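Local coordinates for DNA-3-methyladenine glycosidase II, putative (Deinococcus radiodurans, PDB 2YG9), which is a putative, mainly helical DNA-repair glycosidase belonging to the HhH-GPD superfamily of base excision repair proteins, at residues L136-L148 against R156-R169. Sequence-based numbering, arbitrary orientation.
Sequences LSGQPDELVIAEL and RWTAEMFLLFALAR
Arg156 reaches across to Glu142 at one end of the contact, its chain extended from CG to NE with CG anti to the backbone N (chi1 176°). Guanidinium and carboxylate lie nearly coplanar, 12° apart, in a salt bridge in which Arg156 NH1 makes a weak bond to Glu142 OE1, 3.3 Å. Ile145 CG2 sits over one face of this guanidinium, toward its rim, and NE bonds to Glu160 OE2 from above the carboxylate plane, completing a Glu142-Arg156-Glu160 network; the other oxygen of Glu160 is held by Ser174. The backbones come nearest where Ile145 faces Ala159, whose CB also lies 3.9 Å from Leu148 CB. Ile145 enters here as a knob into the hole formed by Arg156, Ala159, Glu160 and Leu163. Leu148 CD1 lies obliquely to the Phe162 ring, 3.7 Å from Phe162 CD2, and both residues also touch Leu65 of helix 61-71. Leu163 divides its methyls: CD1 slides past Val144 CG1 at 3.6 Å, while CD2 packs against Ile145 CD1 and Asp141 CB. Leu167, past a wider pi-type turn, crosses Leu136 at about a right angle, CD1 to CD1. Arg169, bent at chi2, turns its guanidinium to the start of helix 141-149. Arg169 NH1 and NH2 together grip the carbonyl oxygen of Gln139, in the carbonyl plane, at 2.8 and 2.9 Å. Arg169 NH1 also forms a salt bridge with Asp141 OD1 at 2.8 Å, meeting it on the anti side, while Arg169 NH2 lies 2.8 Å from Leu136 O. The two helices thus enclose an apolar seam between two charged ends. At the Arg169 end the buried cation is probably balanced by Asp141 and by backbone carbonyl oxygen, tying the turn before helix 141-149 to the chain leaving helix 156-166.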
# COMPACT_ATOMS: atom_id res chain seq x y z
N LEU A 136 0.76 9.35 12.38
CA LEU A 136 0.48 9.57 10.94
C LEU A 136 -0.97 9.94 10.67
O LEU A 136 -1.29 10.57 9.65
CB LEU A 136 0.84 8.34 10.11
CG LEU A 136 2.34 7.93 10.11
CD1 LEU A 136 2.52 6.55 9.53
CD2 LEU A 136 3.22 8.95 9.38
N SER A 137 -1.84 9.55 11.60
CA SER A 137 -3.29 9.64 11.43
C SER A 137 -3.74 10.99 11.01
O SER A 137 -4.78 11.11 10.38
CB SER A 137 -4.03 9.32 12.74
OG SER A 137 -4.44 7.98 12.73
N GLY A 138 -3.00 12.00 11.45
CA GLY A 138 -3.36 13.38 11.17
C GLY A 138 -2.69 13.99 9.96
O GLY A 138 -3.03 15.10 9.58
N GLN A 139 -1.76 13.27 9.34
CA GLN A 139 -1.00 13.80 8.19
C GLN A 139 -1.72 13.56 6.87
O GLN A 139 -2.15 12.44 6.61
CB GLN A 139 0.37 13.16 8.13
CG GLN A 139 1.22 13.40 9.38
CD GLN A 139 2.17 14.56 9.20
OE1 GLN A 139 1.89 15.69 9.63
NE2 GLN A 139 3.30 14.30 8.52
N PRO A 140 -1.86 14.60 6.02
CA PRO A 140 -2.39 14.38 4.67
C PRO A 140 -1.55 13.38 3.89
O PRO A 140 -0.33 13.33 4.07
CB PRO A 140 -2.25 15.75 4.00
CG PRO A 140 -2.26 16.70 5.07
CD PRO A 140 -1.58 16.03 6.24
N ASP A 141 -2.21 12.62 3.02
CA ASP A 141 -1.59 11.58 2.17
C ASP A 141 -0.26 12.05 1.59
O ASP A 141 0.78 11.39 1.70
CB ASP A 141 -2.48 11.21 0.98
CG ASP A 141 -3.72 10.46 1.36
OD1 ASP A 141 -4.06 10.35 2.54
OD2 ASP A 141 -4.39 9.98 0.41
N GLU A 142 -0.29 13.21 0.95
CA GLU A 142 0.90 13.70 0.25
C GLU A 142 2.11 14.00 1.13
O GLU A 142 3.26 13.87 0.70
CB GLU A 142 0.51 14.92 -0.59
CG GLU A 142 -0.29 14.50 -1.85
CD GLU A 142 0.54 13.67 -2.80
OE1 GLU A 142 1.67 14.07 -3.15
OE2 GLU A 142 0.08 12.61 -3.25
N LEU A 143 1.84 14.44 2.35
CA LEU A 143 2.91 14.69 3.31
C LEU A 143 3.53 13.38 3.80
O LEU A 143 4.75 13.30 3.95
CB LEU A 143 2.42 15.51 4.50
CG LEU A 143 1.90 16.94 4.32
CD1 LEU A 143 1.69 17.57 5.71
CD2 LEU A 143 2.77 17.91 3.47
N VAL A 144 2.70 12.36 4.07
CA VAL A 144 3.22 11.03 4.39
C VAL A 144 4.04 10.47 3.22
O VAL A 144 5.16 9.98 3.38
CB VAL A 144 2.08 10.06 4.79
CG1 VAL A 144 2.62 8.61 5.13
CG2 VAL A 144 1.25 10.67 5.97
N ILE A 145 3.48 10.58 2.03
CA ILE A 145 4.15 10.14 0.81
C ILE A 145 5.52 10.79 0.68
O ILE A 145 6.52 10.08 0.51
CB ILE A 145 3.27 10.33 -0.47
CG1 ILE A 145 2.08 9.36 -0.39
CG2 ILE A 145 4.13 10.06 -1.75
CD1 ILE A 145 0.88 9.68 -1.32
N ALA A 146 5.59 12.10 0.78
CA ALA A 146 6.83 12.81 0.54
C ALA A 146 7.92 12.36 1.53
O ALA A 146 9.09 12.20 1.15
CB ALA A 146 6.61 14.33 0.64
N GLU A 147 7.54 12.13 2.79
CA GLU A 147 8.54 11.70 3.76
C GLU A 147 9.02 10.28 3.53
O GLU A 147 10.20 9.98 3.75
CB GLU A 147 8.02 11.85 5.19
CG GLU A 147 7.87 13.29 5.65
CD GLU A 147 9.07 14.19 5.34
OE1 GLU A 147 10.21 13.91 5.85
OE2 GLU A 147 8.87 15.19 4.58
N LEU A 148 8.11 9.38 3.16
CA LEU A 148 8.50 8.00 2.82
C LEU A 148 9.40 7.93 1.59
O LEU A 148 10.42 7.21 1.57
CB LEU A 148 7.26 7.13 2.62
CG LEU A 148 6.48 6.82 3.89
CD1 LEU A 148 5.18 6.17 3.48
CD2 LEU A 148 7.28 5.95 4.84
N ARG A 156 7.34 6.59 -4.73
CA ARG A 156 5.94 6.96 -4.60
C ARG A 156 5.02 5.71 -4.55
O ARG A 156 4.08 5.66 -3.78
CB ARG A 156 5.55 7.84 -5.76
CG ARG A 156 4.11 8.22 -5.81
CD ARG A 156 3.94 9.55 -6.49
NE ARG A 156 2.71 10.07 -5.99
CZ ARG A 156 2.55 11.15 -5.25
NH1 ARG A 156 3.52 12.04 -4.99
NH2 ARG A 156 1.33 11.37 -4.87
N TRP A 157 5.29 4.73 -5.41
CA TRP A 157 4.41 3.54 -5.50
C TRP A 157 4.36 2.77 -4.18
O TRP A 157 3.30 2.44 -3.67
CB TRP A 157 4.89 2.64 -6.65
CG TRP A 157 4.04 1.42 -6.78
CD1 TRP A 157 2.84 1.33 -7.44
CD2 TRP A 157 4.29 0.15 -6.21
NE1 TRP A 157 2.34 0.07 -7.30
CE2 TRP A 157 3.21 -0.69 -6.57
CE3 TRP A 157 5.35 -0.40 -5.46
CZ2 TRP A 157 3.14 -2.04 -6.20
CZ3 TRP A 157 5.28 -1.75 -5.07
CH2 TRP A 157 4.16 -2.55 -5.43
N THR A 158 5.52 2.48 -3.62
CA THR A 158 5.60 1.82 -2.32
C THR A 158 4.90 2.65 -1.22
O THR A 158 4.18 2.11 -0.37
CB THR A 158 7.11 1.56 -1.92
OG1 THR A 158 7.70 0.72 -2.89
CG2 THR A 158 7.21 0.94 -0.55
N ALA A 159 5.16 3.96 -1.20
CA ALA A 159 4.51 4.87 -0.23
C ALA A 159 3.00 4.82 -0.35
O ALA A 159 2.29 4.70 0.65
CB ALA A 159 5.05 6.31 -0.43
N GLU A 160 2.51 4.82 -1.58
CA GLU A 160 1.07 4.78 -1.88
C GLU A 160 0.42 3.46 -1.55
O GLU A 160 -0.70 3.42 -1.06
CB GLU A 160 0.86 5.09 -3.36
CG GLU A 160 1.13 6.53 -3.72
CD GLU A 160 0.97 6.86 -5.22
OE1 GLU A 160 1.28 5.99 -6.08
OE2 GLU A 160 0.55 8.01 -5.54
N MET A 161 1.13 2.36 -1.80
CA MET A 161 0.65 1.04 -1.42
C MET A 161 0.56 0.94 0.11
O MET A 161 -0.31 0.26 0.67
CB MET A 161 1.62 -0.03 -1.95
CG MET A 161 1.59 -0.31 -3.45
SD MET A 161 -0.06 -0.55 -4.11
CE MET A 161 -0.47 1.05 -4.74
N PHE A 162 1.52 1.55 0.78
CA PHE A 162 1.55 1.60 2.25
C PHE A 162 0.34 2.37 2.86
O PHE A 162 -0.33 1.93 3.80
CB PHE A 162 2.90 2.17 2.70
CG PHE A 162 3.04 2.33 4.20
CD1 PHE A 162 3.25 1.24 5.01
CD2 PHE A 162 2.93 3.57 4.77
CE1 PHE A 162 3.35 1.39 6.40
CE2 PHE A 162 3.06 3.74 6.15
CZ PHE A 162 3.30 2.66 6.95
N LEU A 163 0.07 3.52 2.30
CA LEU A 163 -1.13 4.27 2.66
C LEU A 163 -2.39 3.45 2.45
O LEU A 163 -3.26 3.39 3.36
CB LEU A 163 -1.22 5.56 1.82
CG LEU A 163 -0.62 6.85 2.38
CD1 LEU A 163 0.81 6.68 2.75
CD2 LEU A 163 -0.80 7.94 1.34
N LEU A 164 -2.50 2.80 1.28
CA LEU A 164 -3.71 2.07 0.94
C LEU A 164 -3.88 0.81 1.78
O LEU A 164 -4.92 0.61 2.42
CB LEU A 164 -3.75 1.77 -0.56
CG LEU A 164 -5.04 1.27 -1.25
CD1 LEU A 164 -4.82 1.49 -2.76
CD2 LEU A 164 -5.39 -0.21 -0.94
N PHE A 165 -2.84 -0.03 1.81
CA PHE A 165 -2.94 -1.30 2.47
C PHE A 165 -2.59 -1.28 3.95
O PHE A 165 -3.22 -2.03 4.70
CB PHE A 165 -2.15 -2.38 1.76
CG PHE A 165 -2.70 -2.76 0.44
CD1 PHE A 165 -3.83 -3.58 0.36
CD2 PHE A 165 -2.13 -2.30 -0.72
CE1 PHE A 165 -4.34 -3.97 -0.89
CE2 PHE A 165 -2.64 -2.69 -1.95
CZ PHE A 165 -3.74 -3.49 -2.03
N ALA A 166 -1.62 -0.50 4.39
CA ALA A 166 -1.24 -0.53 5.84
C ALA A 166 -2.09 0.44 6.64
O ALA A 166 -2.70 0.09 7.67
CB ALA A 166 0.26 -0.23 6.06
N LEU A 167 -2.18 1.66 6.15
CA LEU A 167 -2.86 2.72 6.86
C LEU A 167 -4.36 2.71 6.52
O LEU A 167 -5.12 3.43 7.16
CB LEU A 167 -2.23 4.08 6.55
CG LEU A 167 -0.72 4.20 6.81
CD1 LEU A 167 -0.22 5.62 6.71
CD2 LEU A 167 -0.32 3.52 8.14
N ALA A 168 -4.77 1.89 5.54
CA ALA A 168 -6.19 1.83 5.08
C ALA A 168 -6.80 3.18 4.71
O ALA A 168 -8.01 3.45 4.88
CB ALA A 168 -7.06 1.10 6.11
N ARG A 169 -5.99 4.04 4.11
CA ARG A 169 -6.52 5.28 3.61
C ARG A 169 -7.41 5.03 2.41
O ARG A 169 -7.09 4.19 1.59
CB ARG A 169 -5.41 6.22 3.28
CG ARG A 169 -4.54 6.45 4.45
CD ARG A 169 -4.22 7.83 4.57
NE ARG A 169 -3.50 8.14 5.82
CZ ARG A 169 -2.90 9.31 6.04
NH1 ARG A 169 -2.87 10.23 5.07
NH2 ARG A 169 -2.28 9.55 7.18